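Local coordinates for SM80.1 Vicilin (Solanum melongena, PDB 5VF5), which is a seed-storage globulin of the 7S vicilin type, built on two cupin domains and probably laid down as a nitrogen reserve for the seedling, at residues 267-278 with 309-320. Residues are numbered along the deposited sequence; the frame is centred on the assembly and turned at random. Where two conformers were deposited one is given.
Sequences VVMVVEGNARFE and VRGNLNVGDVLV
Phe277 lies between Gly311 and Leu319: the backbone of Gly311 crosses one ring face, its N 3.4 Å from the ring plane and offset toward the rim, while Leu319 reaches over the opposite face, CD2 4.0 Å from the ring centroid in a CH-pi contact. Leu313 CG approaches Phe277 CD2 obliquely. The ring leans across Gly311 because CG sits between the backbone N and the carbonyl carbon (chi1 70°), and Gly311, with no side chain, lets the ring lie directly against its backbone, CA 3.4 Å from Phe277 CE2.

On the other side of the sheet, the Glu278 carboxylate stacks on the Arg310 guanidinium with the planes 1° apart. Glu278 OE2 stands over the guanidinium face, 3.4 Å from Arg310 NE, so the pair is held by charge, with no N-H aimed at the oxygen; Arg276 NH2 adds a second salt bridge to Glu278 OE2, with a weak hydrogen bond.

Farther along, Asn314 ND2 donates to Asn274 OD1 (2.8 Å), the two amide planes 84° apart. A water also donates to that oxygen and accepts from Val315 N, tying the two loops together. In the type II turn 314-317, Gly316 tolerates the positive phi, and Asp317 OD2 takes the N-H of Asn314 while also pairing with Lys15. Against the turn, the beta-branched Val270 presses CB to 3.2 Å from Asn314 O. Val270 O accepts from Gly316 N.

Backbone pairs such as Val268 with Leu319 and Phe277 with Gly311 join antiparallel strands on both sides of these loops, with the register shifted by one between them. Leu319, Phe277 and Leu313 also meet Phe329, bringing the two sheets together around an apolar interior. Two chain segments that cross together from one sheet to the other through their loops are characteristic of the cupin beta-barrel, here the copper-binding C-terminal cupin of a vicilin.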
ATOM      1  N   VAL A 267       1.279   2.595  -6.685  1.00  9.24           N
ATOM      2  CA  VAL A 267       2.388   2.318  -5.786  1.00  9.78           C
ATOM      3  C   VAL A 267       2.226   0.887  -5.321  1.00 10.49           C
ATOM      4  O   VAL A 267       1.341   0.592  -4.498  1.00 10.57           O
ATOM      5  CB  VAL A 267       2.434   3.296  -4.595  1.00 10.42           C
ATOM      6  CG1 VAL A 267       3.655   3.020  -3.760  1.00 10.88           C
ATOM      7  CG2 VAL A 267       2.452   4.754  -5.055  1.00 11.64           C
ATOM      8  N   VAL A 268       3.014   0.004  -5.932  1.00 11.03           N
ATOM      9  CA  VAL A 268       2.845  -1.447  -5.848  1.00 11.43           C
ATOM     10  C   VAL A 268       3.809  -2.028  -4.846  1.00  9.70           C
ATOM     11  O   VAL A 268       5.004  -1.784  -4.982  1.00 12.01           O
ATOM     12  CB  VAL A 268       3.101  -2.070  -7.244  1.00 14.35           C
ATOM     13  CG1 VAL A 268       3.089  -3.589  -7.196  1.00 20.05           C
ATOM     14  CG2 VAL A 268       2.063  -1.498  -8.213  1.00 17.66           C
ATOM     15  N   MET A 269       3.326  -2.713  -3.828  1.00 11.00           N
ATOM     16  CA  MET A 269       4.261  -3.434  -2.893  0.50 12.01           C
ATOM     17  C   MET A 269       4.054  -4.900  -2.894  1.00 13.04           C
ATOM     18  O   MET A 269       2.944  -5.466  -2.911  1.00 14.88           O
ATOM     19  CB  MET A 269       4.158  -3.049  -1.421  0.50 13.75           C
ATOM     20  CG  MET A 269       5.237  -3.740  -0.534  0.50 12.20           C
ATOM     21  SD  MET A 269       5.175  -3.250   1.176  0.50 13.11           S
ATOM     22  CE  MET A 269       3.662  -4.016   1.658  0.50 12.71           C
ATOM     23  N   VAL A 270       5.187  -5.570  -2.966  1.00 13.84           N
ATOM     24  CA  VAL A 270       5.196  -7.021  -3.093  1.00 13.67           C
ATOM     25  C   VAL A 270       4.950  -7.630  -1.732  1.00 13.68           C
ATOM     26  O   VAL A 270       5.599  -7.267  -0.757  1.00 15.46           O
ATOM     27  CB  VAL A 270       6.535  -7.550  -3.613  1.00 14.52           C
ATOM     28  CG1 VAL A 270       6.497  -9.046  -3.803  1.00 15.15           C
ATOM     29  CG2 VAL A 270       6.888  -6.859  -4.921  1.00 14.62           C
ATOM     30  N   VAL A 271       3.965  -8.526  -1.681  1.00 14.17           N
ATOM     31  CA  VAL A 271       3.617  -9.258  -0.453  1.00 13.88           C
ATOM     32  C   VAL A 271       4.098 -10.707  -0.454  1.00 15.34           C
ATOM     33  O   VAL A 271       4.373 -11.208   0.623  1.00 20.70           O
ATOM     34  CB  VAL A 271       2.170  -9.094  -0.034  0.50 13.38           C
ATOM     35  CG1 VAL A 271       1.903  -7.612   0.188  0.50 15.45           C
ATOM     36  CG2 VAL A 271       1.239  -9.653  -1.056  0.50 14.32           C
ATOM     37  N   GLU A 272       4.151 -11.352  -1.631  1.00 16.21           N
ATOM     38  CA  GLU A 272       4.553 -12.757  -1.781  0.70 16.43           C
ATOM     39  C   GLU A 272       5.297 -12.931  -3.068  1.00 16.27           C
ATOM     40  O   GLU A 272       4.891 -12.349  -4.071  1.00 16.02           O
ATOM     41  CB  GLU A 272       3.322 -13.719  -1.799  0.70 18.48           C
ATOM     42  CG  GLU A 272       2.580 -13.790  -0.476  0.70 27.07           C
ATOM     43  CD  GLU A 272       1.221 -14.479  -0.536  0.70 31.95           C
ATOM     44  OE1 GLU A 272       0.987 -15.305  -1.433  0.70 34.33           O
ATOM     45  OE2 GLU A 272       0.360 -14.164   0.317  0.70 40.99           O
ATOM     46  N   GLY A 273       6.385 -13.713  -3.046  1.00 17.57           N
ATOM     47  CA  GLY A 273       7.030 -14.104  -4.272  1.00 16.56           C
ATOM     48  C   GLY A 273       7.969 -13.100  -4.887  1.00 15.52           C
ATOM     49  O   GLY A 273       8.405 -12.135  -4.229  1.00 18.87           O
ATOM     50  N   ASN A 274       8.281 -13.359  -6.157  1.00 15.26           N
ATOM     51  CA  ASN A 274       9.256 -12.606  -6.927  1.00 16.55           C
ATOM     52  C   ASN A 274       8.750 -12.445  -8.342  1.00 14.50           C
ATOM     53  O   ASN A 274       8.031 -13.311  -8.888  1.00 15.26           O
ATOM     54  CB  ASN A 274      10.547 -13.421  -7.022  1.00 18.12           C
ATOM     55  CG  ASN A 274      11.278 -13.495  -5.737  1.00 23.07           C
ATOM     56  OD1 ASN A 274      11.640 -12.482  -5.176  1.00 29.55           O
ATOM     57  ND2 ASN A 274      11.436 -14.695  -5.218  1.00 22.78           N
ATOM     58  N   ALA A 275       9.123 -11.336  -8.957  1.00 13.75           N
ATOM     59  CA  ALA A 275       8.835 -11.122 -10.355  1.00 13.44           C
ATOM     60  C   ALA A 275       9.889 -10.300 -11.061  1.00 14.30           C
ATOM     61  O   ALA A 275      10.606  -9.502 -10.447  1.00 16.95           O
ATOM     62  CB  ALA A 275       7.443 -10.478 -10.522  1.00 15.17           C
ATOM     63  N   ARG A 276       9.943 -10.483 -12.362  1.00 14.65           N
ATOM     64  CA  ARG A 276      10.670  -9.633 -13.312  1.00 15.95           C
ATOM     65  C   ARG A 276       9.631  -8.636 -13.815  1.00 14.80           C
ATOM     66  O   ARG A 276       8.514  -9.032 -14.102  1.00 16.57           O
ATOM     67  CB  ARG A 276      11.205 -10.566 -14.449  1.00 20.96           C
ATOM     68  CG  ARG A 276      11.533 -10.085 -15.846  1.00 26.59           C
ATOM     69  CD  ARG A 276      11.895 -11.297 -16.757  1.00 28.92           C
ATOM     70  NE  ARG A 276      12.302 -10.880 -18.102  1.00 29.31           N
ATOM     71  CZ  ARG A 276      12.181 -11.609 -19.223  1.00 27.48           C
ATOM     72  NH1 ARG A 276      11.663 -12.828 -19.185  1.00 24.97           N
ATOM     73  NH2 ARG A 276      12.583 -11.116 -20.406  1.00 26.64           N
ATOM     74  N   PHE A 277       9.962  -7.353 -13.886  1.00 12.74           N
ATOM     75  CA  PHE A 277       9.119  -6.384 -14.531  1.00 12.28           C
ATOM     76  C   PHE A 277       9.792  -5.746 -15.709  1.00 11.16           C
ATOM     77  O   PHE A 277      11.025  -5.577 -15.708  1.00 12.20           O
ATOM     78  CB  PHE A 277       8.609  -5.331 -13.552  1.00 13.41           C
ATOM     79  CG  PHE A 277       9.657  -4.371 -13.056  1.00 14.45           C
ATOM     80  CD1 PHE A 277       9.886  -3.186 -13.747  1.00 14.64           C
ATOM     81  CD2 PHE A 277      10.377  -4.618 -11.899  1.00 15.70           C
ATOM     82  CE1 PHE A 277      10.826  -2.269 -13.292  1.00 15.55           C
ATOM     83  CE2 PHE A 277      11.337  -3.722 -11.455  1.00 16.17           C
ATOM     84  CZ  PHE A 277      11.570  -2.555 -12.171  1.00 16.10           C
ATOM     85  N   GLU A 278       9.016  -5.301 -16.675  1.00 11.91           N
ATOM     86  CA  GLU A 278       9.503  -4.467 -17.774  1.00 11.08           C
ATOM     87  C   GLU A 278       8.477  -3.369 -17.984  1.00 10.44           C
ATOM     88  O   GLU A 278       7.271  -3.661 -18.049  1.00 10.33           O
ATOM     89  CB  GLU A 278       9.671  -5.236 -19.069  1.00 13.04           C
ATOM     90  CG  GLU A 278      10.664  -6.367 -18.961  1.00 13.15           C
ATOM     91  CD  GLU A 278      11.098  -6.927 -20.306  1.00 17.52           C
ATOM     92  OE1 GLU A 278      10.412  -6.646 -21.335  1.00 18.20           O
ATOM     93  OE2 GLU A 278      12.153  -7.655 -20.329  1.00 21.70           O
ATOM     94  N   VAL A 309      12.767   0.064 -18.912  1.00 15.78           N
ATOM     95  CA  VAL A 309      12.913   0.152 -17.486  1.00 14.62           C
ATOM     96  C   VAL A 309      12.589  -1.207 -16.881  1.00 16.12           C
ATOM     97  O   VAL A 309      11.488  -1.693 -16.995  1.00 16.06           O
ATOM     98  CB  VAL A 309      12.037   1.263 -16.878  1.00 17.20           C
ATOM     99  CG1 VAL A 309      12.158   1.312 -15.374  1.00 20.78           C
ATOM    100  CG2 VAL A 309      12.373   2.620 -17.489  1.00 21.90           C
ATOM    101  N   ARG A 310      13.587  -1.871 -16.319  1.00 17.44           N
ATOM    102  CA  ARG A 310      13.493  -3.257 -15.935  1.00 16.23           C
ATOM    103  C   ARG A 310      14.108  -3.523 -14.597  1.00 16.06           C
ATOM    104  O   ARG A 310      14.978  -2.806 -14.123  1.00 18.79           O
ATOM    105  CB  ARG A 310      14.107  -4.159 -16.966  1.00 18.31           C
ATOM    106  CG  ARG A 310      13.533  -3.956 -18.342  1.00 21.83           C
ATOM    107  CD  ARG A 310      14.190  -4.799 -19.359  1.00 25.94           C
ATOM    108  NE  ARG A 310      13.561  -4.624 -20.661  1.00 22.01           N
ATOM    109  CZ  ARG A 310      14.038  -5.183 -21.770  1.00 22.95           C
ATOM    110  NH1 ARG A 310      15.137  -5.944 -21.716  1.00 26.70           N
ATOM    111  NH2 ARG A 310      13.431  -4.996 -22.922  1.00 20.54           N
ATOM    112  N   GLY A 311      13.642  -4.594 -13.994  1.00 13.39           N
ATOM    113  CA  GLY A 311      14.168  -5.047 -12.756  1.00 14.60           C
ATOM    114  C   GLY A 311      13.501  -6.276 -12.228  1.00 14.19           C
ATOM    115  O   GLY A 311      12.657  -6.904 -12.891  1.00 17.97           O
ATOM    116  N   ASN A 312      13.867  -6.571 -11.002  1.00 14.46           N
ATOM    117  CA  ASN A 312      13.305  -7.649 -10.249  1.00 15.49           C
ATOM    118  C   ASN A 312      12.736  -7.104  -8.973  1.00 15.75           C
ATOM    119  O   ASN A 312      13.246  -6.129  -8.408  1.00 19.28           O
ATOM    120  CB  ASN A 312      14.387  -8.735 -10.050  1.00 20.62           C
ATOM    121  CG  ASN A 312      14.673  -9.448 -11.396  1.00 21.04           C
ATOM    122  OD1 ASN A 312      15.456  -8.955 -12.217  1.00 30.79           O
ATOM    123  ND2 ASN A 312      13.896 -10.483 -11.692  1.00 30.04           N
ATOM    124  N   LEU A 313      11.609  -7.687  -8.586  1.00 14.45           N
ATOM    125  CA  LEU A 313      10.918  -7.340  -7.380  1.00 13.22           C
ATOM    126  C   LEU A 313      10.825  -8.496  -6.400  1.00 12.97           C
ATOM    127  O   LEU A 313      10.466  -9.617  -6.783  1.00 16.49           O
ATOM    128  CB  LEU A 313       9.492  -6.858  -7.721  1.00 13.95           C
ATOM    129  CG  LEU A 313       9.397  -5.541  -8.439  1.00 15.12           C
ATOM    130  CD1 LEU A 313       8.003  -5.361  -9.002  1.00 15.41           C
ATOM    131  CD2 LEU A 313       9.767  -4.404  -7.481  1.00 18.26           C
ATOM    132  N   ASN A 314      11.097  -8.189  -5.138  1.00 13.48           N
ATOM    133  CA  ASN A 314      11.061  -9.136  -4.046  1.00 13.25           C
ATOM    134  C   ASN A 314      10.109  -8.630  -2.974  1.00 12.63           C
ATOM    135  O   ASN A 314       9.704  -7.450  -2.964  1.00 12.25           O
ATOM    136  CB  ASN A 314      12.447  -9.215  -3.366  1.00 16.98           C
ATOM    137  CG  ASN A 314      13.559  -9.397  -4.323  1.00 19.72           C
ATOM    138  OD1 ASN A 314      14.611  -8.722  -4.208  1.00 24.10           O
ATOM    139  ND2 ASN A 314      13.384 -10.307  -5.258  1.00 23.42           N
ATOM    140  N   VAL A 315       9.800  -9.511  -2.038  1.00 14.98           N
ATOM    141  CA  VAL A 315       8.900  -9.172  -0.945  1.00 13.68           C
ATOM    142  C   VAL A 315       9.346  -7.878  -0.239  1.00 13.54           C
ATOM    143  O   VAL A 315      10.504  -7.723   0.114  1.00 16.07           O
ATOM    144  CB  VAL A 315       8.743 -10.333   0.045  1.00 16.27           C
ATOM    145  CG1 VAL A 315       8.014  -9.875   1.304  1.00 17.12           C
ATOM    146  CG2 VAL A 315       8.009 -11.486  -0.595  1.00 17.76           C
ATOM    147  N   GLY A 316       8.400  -6.946  -0.094  1.00 11.99           N
ATOM    148  CA  GLY A 316       8.626  -5.670   0.589  1.00 14.10           C
ATOM    149  C   GLY A 316       9.131  -4.541  -0.314  1.00 11.48           C
ATOM    150  O   GLY A 316       9.177  -3.390   0.108  1.00 13.67           O
ATOM    151  N   ASP A 317       9.495  -4.865  -1.553  1.00 10.61           N
ATOM    152  CA  ASP A 317       9.902  -3.860  -2.513  1.00 11.37           C
ATOM    153  C   ASP A 317       8.684  -3.121  -3.037  1.00 11.18           C
ATOM    154  O   ASP A 317       7.572  -3.686  -3.095  1.00 13.10           O
ATOM    155  CB  ASP A 317      10.588  -4.485  -3.727  1.00 12.33           C
ATOM    156  CG  ASP A 317      11.954  -5.085  -3.427  1.00 13.48           C
ATOM    157  OD1 ASP A 317      12.558  -4.817  -2.361  1.00 14.83           O
ATOM    158  OD2 ASP A 317      12.399  -5.844  -4.325  1.00 14.05           O
ATOM    159  N   VAL A 318       8.903  -1.902  -3.465  1.00 10.72           N
ATOM    160  CA  VAL A 318       7.904  -1.054  -4.104  1.00  9.82           C
ATOM    161  C   VAL A 318       8.293  -0.681  -5.524  1.00  9.27           C
ATOM    162  O   VAL A 318       9.450  -0.342  -5.802  1.00 10.66           O
ATOM    163  CB  VAL A 318       7.659   0.200  -3.242  1.00 12.53           C
ATOM    164  CG1 VAL A 318       6.897   1.278  -3.977  1.00 12.95           C
ATOM    165  CG2 VAL A 318       6.962  -0.198  -1.951  1.00 13.66           C
ATOM    166  N   LEU A 319       7.318  -0.710  -6.430  1.00 10.15           N
ATOM    167  CA  LEU A 319       7.466  -0.130  -7.737  1.00  9.66           C
ATOM    168  C   LEU A 319       6.382   0.907  -7.930  1.00  9.85           C
ATOM    169  O   LEU A 319       5.211   0.589  -7.734  1.00 10.52           O
ATOM    170  CB  LEU A 319       7.338  -1.169  -8.835  1.00 10.41           C
ATOM    171  CG  LEU A 319       7.596  -0.685 -10.254  1.00 11.11           C
ATOM    172  CD1 LEU A 319       9.021  -0.208 -10.499  1.00 12.21           C
ATOM    173  CD2 LEU A 319       7.235  -1.765 -11.254  1.00 12.30           C
ATOM    174  N   VAL A 320       6.746   2.092  -8.393  1.00  9.59           N
ATOM    175  CA  VAL A 320       5.780   3.101  -8.773  1.00  9.59           C
ATOM    176  C   VAL A 320       5.573   2.953 -10.295  1.00  9.64           C
ATOM    177  O   VAL A 320       6.531   3.010 -11.064  1.00 11.04           O
ATOM    178  CB  VAL A 320       6.254   4.512  -8.412  1.00 10.53           C
ATOM    179  CG1 VAL A 320       5.294   5.545  -8.971  1.00 11.72           C
ATOM    180  CG2 VAL A 320       6.424   4.640  -6.900  1.00 11.61           C
TER
HETATM  181  O   HOH W   1      10.786 -12.189  -2.475  1.00 20.88           O